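Side-chain contacts in putative uncharacterized protein (Pseudomonas putida, PDB 4J25), which is a 2-oxoglutarate-dependent prolyl-4-hydroxylase of the double-stranded beta-helix fold that probably hydroxylates a prolyl residue of elongation factor Tu, using a bound metal: residues D106-L109 with A110-Q114; G100-E103 with A104-Q107; E166-Q169 with P170-G174; V197-S200 with G201-P204. One frame throughout, in Å; residues are numbered along the deposited sequence.

Contact 1 of 4, residues D106-L109 with A110-Q114; sequences DQYL and AAMDQ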
# COMPACT_ATOMS: atom_id res chain seq x y z
N ASP A 106 -2.44 11.17 -9.46
CA ASP A 106 -2.33 12.45 -8.77
C ASP A 106 -3.25 12.46 -7.57
O ASP A 106 -2.90 12.97 -6.50
CB ASP A 106 -2.71 13.62 -9.69
CG ASP A 106 -1.62 14.01 -10.67
OD1 ASP A 106 -0.61 13.28 -10.79
OD2 ASP A 106 -1.77 15.05 -11.34
N GLN A 107 -4.44 11.90 -7.75
CA GLN A 107 -5.42 11.83 -6.68
C GLN A 107 -4.96 10.83 -5.59
O GLN A 107 -5.15 11.07 -4.40
CB GLN A 107 -6.76 11.42 -7.24
CG GLN A 107 -7.39 12.48 -8.14
CD GLN A 107 -8.84 12.17 -8.47
OE1 GLN A 107 -9.57 11.63 -7.64
NE2 GLN A 107 -9.25 12.51 -9.68
N TYR A 108 -4.34 9.73 -6.00
CA TYR A 108 -3.81 8.78 -5.03
C TYR A 108 -2.72 9.44 -4.19
O TYR A 108 -2.72 9.30 -2.97
CB TYR A 108 -3.25 7.53 -5.71
CG TYR A 108 -2.82 6.49 -4.70
CD1 TYR A 108 -3.74 5.97 -3.80
CD2 TYR A 108 -1.50 6.03 -4.65
CE1 TYR A 108 -3.36 5.01 -2.87
CE2 TYR A 108 -1.12 5.07 -3.72
CZ TYR A 108 -2.06 4.57 -2.84
OH TYR A 108 -1.70 3.62 -1.92
N LEU A 109 -1.81 10.16 -4.84
CA LEU A 109 -0.72 10.83 -4.13
C LEU A 109 -1.24 11.90 -3.18
O LEU A 109 -0.70 12.08 -2.10
CB LEU A 109 0.29 11.45 -5.09
CG LEU A 109 0.98 10.46 -6.02
CD1 LEU A 109 1.90 11.23 -6.98
CD2 LEU A 109 1.75 9.37 -5.25
N ALA A 110 -2.30 12.61 -3.57
CA ALA A 110 -2.85 13.64 -2.72
C ALA A 110 -3.40 13.02 -1.44
O ALA A 110 -3.17 13.55 -0.35
CB ALA A 110 -3.92 14.46 -3.45
N ALA A 111 -4.07 11.88 -1.55
CA ALA A 111 -4.60 11.20 -0.37
C ALA A 111 -3.48 10.66 0.52
O ALA A 111 -3.56 10.73 1.76
CB ALA A 111 -5.54 10.07 -0.78
N MET A 112 -2.45 10.10 -0.10
CA MET A 112 -1.35 9.53 0.66
C MET A 112 -0.53 10.65 1.30
O MET A 112 0.07 10.45 2.35
CB MET A 112 -0.48 8.65 -0.23
CG MET A 112 -1.21 7.40 -0.73
SD MET A 112 -1.72 6.33 0.63
CE MET A 112 -3.39 6.71 0.90
N ASP A 113 -0.51 11.83 0.67
CA ASP A 113 0.17 12.95 1.31
C ASP A 113 -0.58 13.36 2.56
O ASP A 113 0.03 13.70 3.56
CB ASP A 113 0.36 14.15 0.38
CG ASP A 113 1.24 15.22 1.01
OD1 ASP A 113 2.45 14.98 1.17
OD2 ASP A 113 0.73 16.30 1.36
N GLN A 114 -1.91 13.29 2.52
CA GLN A 114 -2.69 13.56 3.72
C GLN A 114 -2.38 12.53 4.81
O GLN A 114 -2.29 12.87 5.98
CB GLN A 114 -4.17 13.50 3.42
CG GLN A 114 -4.76 14.74 2.81
CD GLN A 114 -6.25 14.60 2.64
OE1 GLN A 114 -6.70 13.74 1.90
NE2 GLN A 114 -7.03 15.40 3.35

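Contact 2 of 4, residues G100-E103 with A104-Q107; sequences GQAE and ACDQ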
# COMPACT_ATOMS: atom_id res chain seq x y z
N GLY A 100 1.68 14.53 -12.01
CA GLY A 100 1.76 15.01 -13.38
C GLY A 100 1.83 13.90 -14.41
O GLY A 100 1.96 14.18 -15.60
N GLN A 101 1.74 12.65 -13.98
CA GLN A 101 1.81 11.53 -14.92
C GLN A 101 0.43 11.09 -15.37
O GLN A 101 0.23 10.77 -16.53
CB GLN A 101 2.56 10.35 -14.31
CG GLN A 101 4.02 10.65 -13.99
CD GLN A 101 4.70 9.52 -13.22
OE1 GLN A 101 4.11 8.48 -12.96
NE2 GLN A 101 5.95 9.75 -12.83
N ALA A 102 -0.53 11.08 -14.44
CA ALA A 102 -1.90 10.69 -14.76
C ALA A 102 -2.81 11.19 -13.67
O ALA A 102 -2.39 11.27 -12.51
CB ALA A 102 -2.01 9.18 -14.89
N GLU A 103 -4.04 11.50 -14.02
CA GLU A 103 -5.03 12.01 -13.08
C GLU A 103 -5.29 11.09 -11.88
O GLU A 103 -5.34 11.54 -10.74
CB GLU A 103 -6.37 12.26 -13.81
CG GLU A 103 -7.48 12.76 -12.89
CD GLU A 103 -7.18 14.13 -12.34
OE1 GLU A 103 -6.59 14.94 -13.09
OE2 GLU A 103 -7.55 14.41 -11.18
N ALA A 104 -5.49 9.80 -12.15
CA ALA A 104 -5.79 8.84 -11.11
C ALA A 104 -4.63 8.82 -10.10
O ALA A 104 -4.84 8.85 -8.88
CB ALA A 104 -6.03 7.46 -11.72
N CYS A 105 -3.41 8.78 -10.60
CA CYS A 105 -2.24 8.74 -9.73
C CYS A 105 -2.12 10.01 -8.88
O CYS A 105 -1.75 9.93 -7.70
CB CYS A 105 -0.97 8.52 -10.55
SG CYS A 105 -0.93 6.99 -11.54
N ASP A 106 -2.44 11.17 -9.46
CA ASP A 106 -2.33 12.45 -8.77
C ASP A 106 -3.25 12.46 -7.57
O ASP A 106 -2.90 12.97 -6.50
CB ASP A 106 -2.71 13.62 -9.69
CG ASP A 106 -1.62 14.01 -10.67
OD1 ASP A 106 -0.61 13.28 -10.79
OD2 ASP A 106 -1.77 15.05 -11.34
N GLN A 107 -4.44 11.90 -7.75
CA GLN A 107 -5.42 11.83 -6.68
C GLN A 107 -4.96 10.83 -5.59
O GLN A 107 -5.15 11.07 -4.40
CB GLN A 107 -6.76 11.42 -7.24
CG GLN A 107 -7.39 12.48 -8.14
CD GLN A 107 -8.84 12.17 -8.47
OE1 GLN A 107 -9.57 11.63 -7.64
NE2 GLN A 107 -9.25 12.51 -9.68
O HOH W 1 0.62 11.28 -11.64

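Contact 3 of 4, residues E166-Q169 with P170-G174; sequences EGWQ and PHDGG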
# COMPACT_ATOMS: atom_id res chain seq x y z
N GLU A 166 -11.09 -6.19 -9.24
CA GLU A 166 -12.53 -6.35 -9.17
C GLU A 166 -12.89 -7.83 -9.16
O GLU A 166 -12.25 -8.63 -9.83
CB GLU A 166 -13.18 -5.67 -10.37
CG GLU A 166 -12.84 -4.18 -10.50
CD GLU A 166 -13.36 -3.37 -9.33
OE1 GLU A 166 -12.85 -2.24 -9.09
OE2 GLU A 166 -14.27 -3.88 -8.64
N GLY A 167 -13.90 -8.18 -8.37
CA GLY A 167 -14.49 -9.51 -8.41
C GLY A 167 -13.60 -10.64 -7.93
O GLY A 167 -13.74 -11.78 -8.40
N TRP A 168 -12.68 -10.34 -7.02
CA TRP A 168 -11.76 -11.34 -6.50
C TRP A 168 -12.51 -12.36 -5.67
O TRP A 168 -13.44 -12.01 -4.95
CB TRP A 168 -10.68 -10.68 -5.64
CG TRP A 168 -9.46 -11.53 -5.54
CD1 TRP A 168 -9.17 -12.45 -4.57
CD2 TRP A 168 -8.36 -11.56 -6.46
NE1 TRP A 168 -7.96 -13.04 -4.84
CE2 TRP A 168 -7.45 -12.51 -5.99
CE3 TRP A 168 -8.07 -10.87 -7.64
CZ2 TRP A 168 -6.26 -12.79 -6.65
CZ3 TRP A 168 -6.89 -11.15 -8.30
CH2 TRP A 168 -6.00 -12.10 -7.81
N GLN A 169 -12.12 -13.62 -5.77
CA GLN A 169 -12.75 -14.67 -4.97
C GLN A 169 -11.63 -15.43 -4.29
O GLN A 169 -10.50 -15.38 -4.76
CB GLN A 169 -13.61 -15.61 -5.83
CG GLN A 169 -14.76 -14.94 -6.60
CD GLN A 169 -15.87 -14.41 -5.70
OE1 GLN A 169 -16.42 -15.14 -4.86
NE2 GLN A 169 -16.21 -13.14 -5.88
N PRO A 170 -11.95 -16.14 -3.20
CA PRO A 170 -10.97 -16.89 -2.40
C PRO A 170 -10.30 -18.01 -3.18
O PRO A 170 -9.19 -18.41 -2.85
CB PRO A 170 -11.81 -17.48 -1.27
CG PRO A 170 -13.06 -16.67 -1.24
CD PRO A 170 -13.31 -16.31 -2.66
N HIS A 171 -10.99 -18.52 -4.20
CA HIS A 171 -10.42 -19.55 -5.07
C HIS A 171 -9.23 -18.98 -5.84
O HIS A 171 -8.41 -19.72 -6.38
CB HIS A 171 -11.48 -20.07 -6.03
CG HIS A 171 -12.86 -20.04 -5.46
ND1 HIS A 171 -13.74 -19.01 -5.70
CD2 HIS A 171 -13.50 -20.90 -4.63
CE1 HIS A 171 -14.87 -19.23 -5.05
NE2 HIS A 171 -14.75 -20.38 -4.40
N ASP A 172 -9.15 -17.65 -5.88
CA ASP A 172 -8.13 -16.98 -6.67
C ASP A 172 -6.79 -16.91 -5.95
O ASP A 172 -5.76 -16.68 -6.57
CB ASP A 172 -8.59 -15.58 -7.07
CG ASP A 172 -9.72 -15.62 -8.10
OD1 ASP A 172 -9.66 -16.50 -8.98
OD2 ASP A 172 -10.64 -14.78 -8.03
N GLY A 173 -6.81 -17.12 -4.64
CA GLY A 173 -5.59 -17.02 -3.85
C GLY A 173 -5.05 -15.60 -3.84
O GLY A 173 -5.81 -14.64 -3.77
N GLY A 174 -3.72 -15.48 -3.88
CA GLY A 174 -3.08 -14.18 -3.96
C GLY A 174 -3.16 -13.30 -2.73
O GLY A 174 -2.93 -12.10 -2.83

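Contact 4 of 4, residues V197-S200 with G201-P204; sequences VFLS and GEVP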
# COMPACT_ATOMS: atom_id res chain seq x y z
N VAL A 197 -1.86 -0.80 5.45
CA VAL A 197 -0.72 0.01 5.88
C VAL A 197 -0.05 -0.70 7.05
O VAL A 197 -0.73 -1.21 7.95
CB VAL A 197 -1.19 1.41 6.33
CG1 VAL A 197 -0.02 2.33 6.58
CG2 VAL A 197 -2.10 2.04 5.27
N PHE A 198 1.27 -0.75 7.06
CA PHE A 198 1.97 -1.34 8.21
C PHE A 198 3.37 -0.75 8.44
O PHE A 198 3.97 -0.10 7.55
CB PHE A 198 2.04 -2.87 8.11
CG PHE A 198 2.68 -3.39 6.84
CD1 PHE A 198 1.90 -3.68 5.73
CD2 PHE A 198 4.05 -3.60 6.77
CE1 PHE A 198 2.47 -4.15 4.57
CE2 PHE A 198 4.62 -4.08 5.62
CZ PHE A 198 3.83 -4.35 4.51
N LEU A 199 3.87 -0.97 9.65
CA LEU A 199 5.23 -0.57 9.97
C LEU A 199 6.24 -1.47 9.26
O LEU A 199 6.28 -2.68 9.49
CB LEU A 199 5.42 -0.59 11.49
CG LEU A 199 4.53 0.40 12.24
CD1 LEU A 199 4.68 0.28 13.76
CD2 LEU A 199 4.79 1.84 11.80
N SER A 200 7.07 -0.87 8.41
CA SER A 200 7.95 -1.62 7.52
C SER A 200 9.01 -2.46 8.23
O SER A 200 9.37 -3.52 7.75
CB SER A 200 8.67 -0.67 6.55
OG SER A 200 7.76 0.22 5.92
N GLY A 201 9.51 -1.97 9.36
CA GLY A 201 10.56 -2.68 10.07
C GLY A 201 10.02 -3.78 10.96
O GLY A 201 10.80 -4.53 11.55
N GLU A 202 8.70 -3.90 11.05
CA GLU A 202 8.08 -4.77 12.05
C GLU A 202 7.27 -5.95 11.54
O GLU A 202 7.21 -6.99 12.20
CB GLU A 202 7.18 -3.95 12.96
CG GLU A 202 6.17 -4.81 13.71
CD GLU A 202 5.36 -4.03 14.72
OE1 GLU A 202 4.30 -4.54 15.17
OE2 GLU A 202 5.78 -2.90 15.07
N VAL A 203 6.61 -5.81 10.39
CA VAL A 203 5.69 -6.86 9.96
C VAL A 203 6.21 -7.66 8.78
O VAL A 203 6.16 -7.20 7.64
CB VAL A 203 4.33 -6.28 9.59
CG1 VAL A 203 3.38 -7.40 9.16
CG2 VAL A 203 3.76 -5.52 10.75
N PRO A 204 6.71 -8.88 9.06
CA PRO A 204 7.08 -9.75 7.94
C PRO A 204 5.82 -10.09 7.17
O PRO A 204 4.74 -10.14 7.77
CB PRO A 204 7.64 -10.99 8.63
CG PRO A 204 7.95 -10.57 10.02
CD PRO A 204 6.96 -9.53 10.36
O HOH W 2 7.74 -5.19 6.46

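Contact 1 of 4, residues D106-L109 with A110-Q114
Y108 and M112, one turn apart on helix 103-123, meet through an aromatic face and a bent thioether chain. M112 CG sits over one face of the phenol, 3.8 Å from the ring centroid of Y108, in a CH-pi contact displaced toward the rim, so that M112 CG is 3.6 Å from Y108 CZ. The torsions of both residues make this possible. Y108 holds CG anti to the backbone N (chi1 -174°), which leans the ring toward the following turn, where M112 can reach its face. M112 sets its own CG beside the backbone N and then bends at chi2 (-62°), leaving SD obliquely placed 4.5 Å from the centroid of the Y108 ring and 3.7 Å from Y108 OH. Beneath the pair, M112 N donates to Y108 O at 3.0 Å. The next rung, D113 N to L109 O, measures 2.8 Å, and D113 CB rests 3.4 Å from L109 O while the carboxylate leads off to a salt bridge with R116. F130 of strand 129-137 touches both Y108 and M112, and C132 of that strand touches L109. This is an i to i+4 Met-aromatic pair on the inward face of a helix packed against the larger sheet of the double-stranded beta helix.

Contact 2 of 4, residues G100-E103 with A104-Q107
E103 and Q107 cross as two flat groups at the start of helix 103-123, carboxylate and amide planes 66° apart. Q107 NE2 donates to E103 OE2 at 3.0 Å, nearly within its own amide plane, and uses the anti lone pair of that oxygen. E103 reaches this position because its chain, with CG anti to the backbone N (chi1 179°), bends at chi2; Q107 extends beyond CG to meet it. E103 OE2 has a second partner in S23 OG. D106 turns the other way, back toward the loop before the helix: its OD1 takes the N-H of G100 on the syn side at 2.9 Å with a fairly straight bond (160°), while OD2 accepts from S23 N. With an alanine in place of D106, G100 N and S23 N would probably both lose their acceptor and the loop would be freer to move off the helix. A water accepts from N of the N-cap residue A102; its short approach to D106 OD1 is doubtful. Acidic side chains so near a helix N-terminus are likely favoured by its dipole. Together they make a helix start with an i to i+4 side-chain bond and an aspartate folded back onto the preceding loop.

Contact 3 of 4, residues E166-Q169 with P170-G174
D172 lays its CB over one face of the W168 indole, toward the rim, 3.7 Å from the centroid of the W168 five-membered ring, and D172 CB is 3.4 Å from W168 NE1. The carboxylate plane of D172 stands 68° from that of the ring. At the ring edge, nearly in its plane, W168 NE1 donates to G173 O at 2.9 Å, so the indole is held both over a face and at its nitrogen. The tryptophan gets there with CG anti to the backbone N (chi1 -158°). Replacing it with a leucine would probably leave G173 O without its donor and open a gap beneath D172 CB. D172 in turn is tied twice to Q169: D172 OD2 accepts from Q169 N at 2.9 Å on the anti side, and D172 N donates to Q169 O at 2.9 Å, from above the carbonyl plane. These bonds close a 3-10 turn over residues 170-172, with an aspartate returning to the N-H of the residue before the turn, as in one half of a capping box. H171 ND1 lies 3.4 Å from Q169 CB. The backbone then turns through G173 and G174, both with positive phi; a beta-carbon on G174 would point at W168 and come tightly against CZ2. Farther out, P190 touches the W168 side chain and R212 hydrogen-bonds E166 O, with only a long, weak ion pair to D172. G174 O accepts from R214 NE, an arginine that lines the N-oxalylglycine pocket.

Contact 4 of 4, residues V197-S200 with G201-P204
F198 carries CG between its backbone N and carbonyl carbon (chi1 56°), the crowded position, and this torsion brings F198 CD2 to 3.9 Å from V203 CB. The ring meets the valine obliquely. V203 places CG1 anti to its backbone N (chi1 -179°), which leaves CG2 beside that nitrogen and 4.1 Å from F198 CB. Farther round the turn, the long arm of E202, extended beyond CG, brings OE2 to 3.6 Å from L199 CD1, a carboxylate oxygen lying against a methyl. L199 O binds the backbone together by accepting two N-H groups: V203 N at 3.3 Å, nearly in line with the carbonyl (173°), and E202 N at 3.1 Å, from well above its plane. The second bond makes L199-E202 a type I beta turn, and the first closes an alpha turn (i+4 to i) on the same oxygen. In the double-stranded beta helix this turn leads from strand 195-199 of the larger sheet into strand 205-207 of the smaller one, which begins at the metal ligand H205. A water donates to both S200 O, at 2.7 Å, and V203 O, bridging the two carbonyl oxygens. V203 O also accepts from H205 ND1, a second-shell bond consistent with fixing the rotation of the manganese-binding imidazole. F198 packs edge-to-face with H205 and touches D148, another metal ligand, while M178 touches both F198 and V203. S200 OG is hydrogen-bonded to S159 OG on the adjacent strand 156-163.

Overall arrangement
Contacts 1 and 2 follow each other on helix 103-123 and share D106 and Q107. The helix start in contact 2 is largely polar and partly exposed, whereas contact 1 turns an aromatic and a thioether toward the sheet. Contacts 3 and 4 belong to the catalytic family region but lie about 24 Å apart between centres. Contact 3 is a loop near the surface, organised by backbone N-H groups, an aspartate and an indole, and reaches the pocket through an arginine. Contact 4 lies nearest the metal site: its phenylalanine packs against the metal ligand H205, which also bonds to the carbonyl of V203. Contacts 2 and 4 fall on opposite sides of the chain's centre.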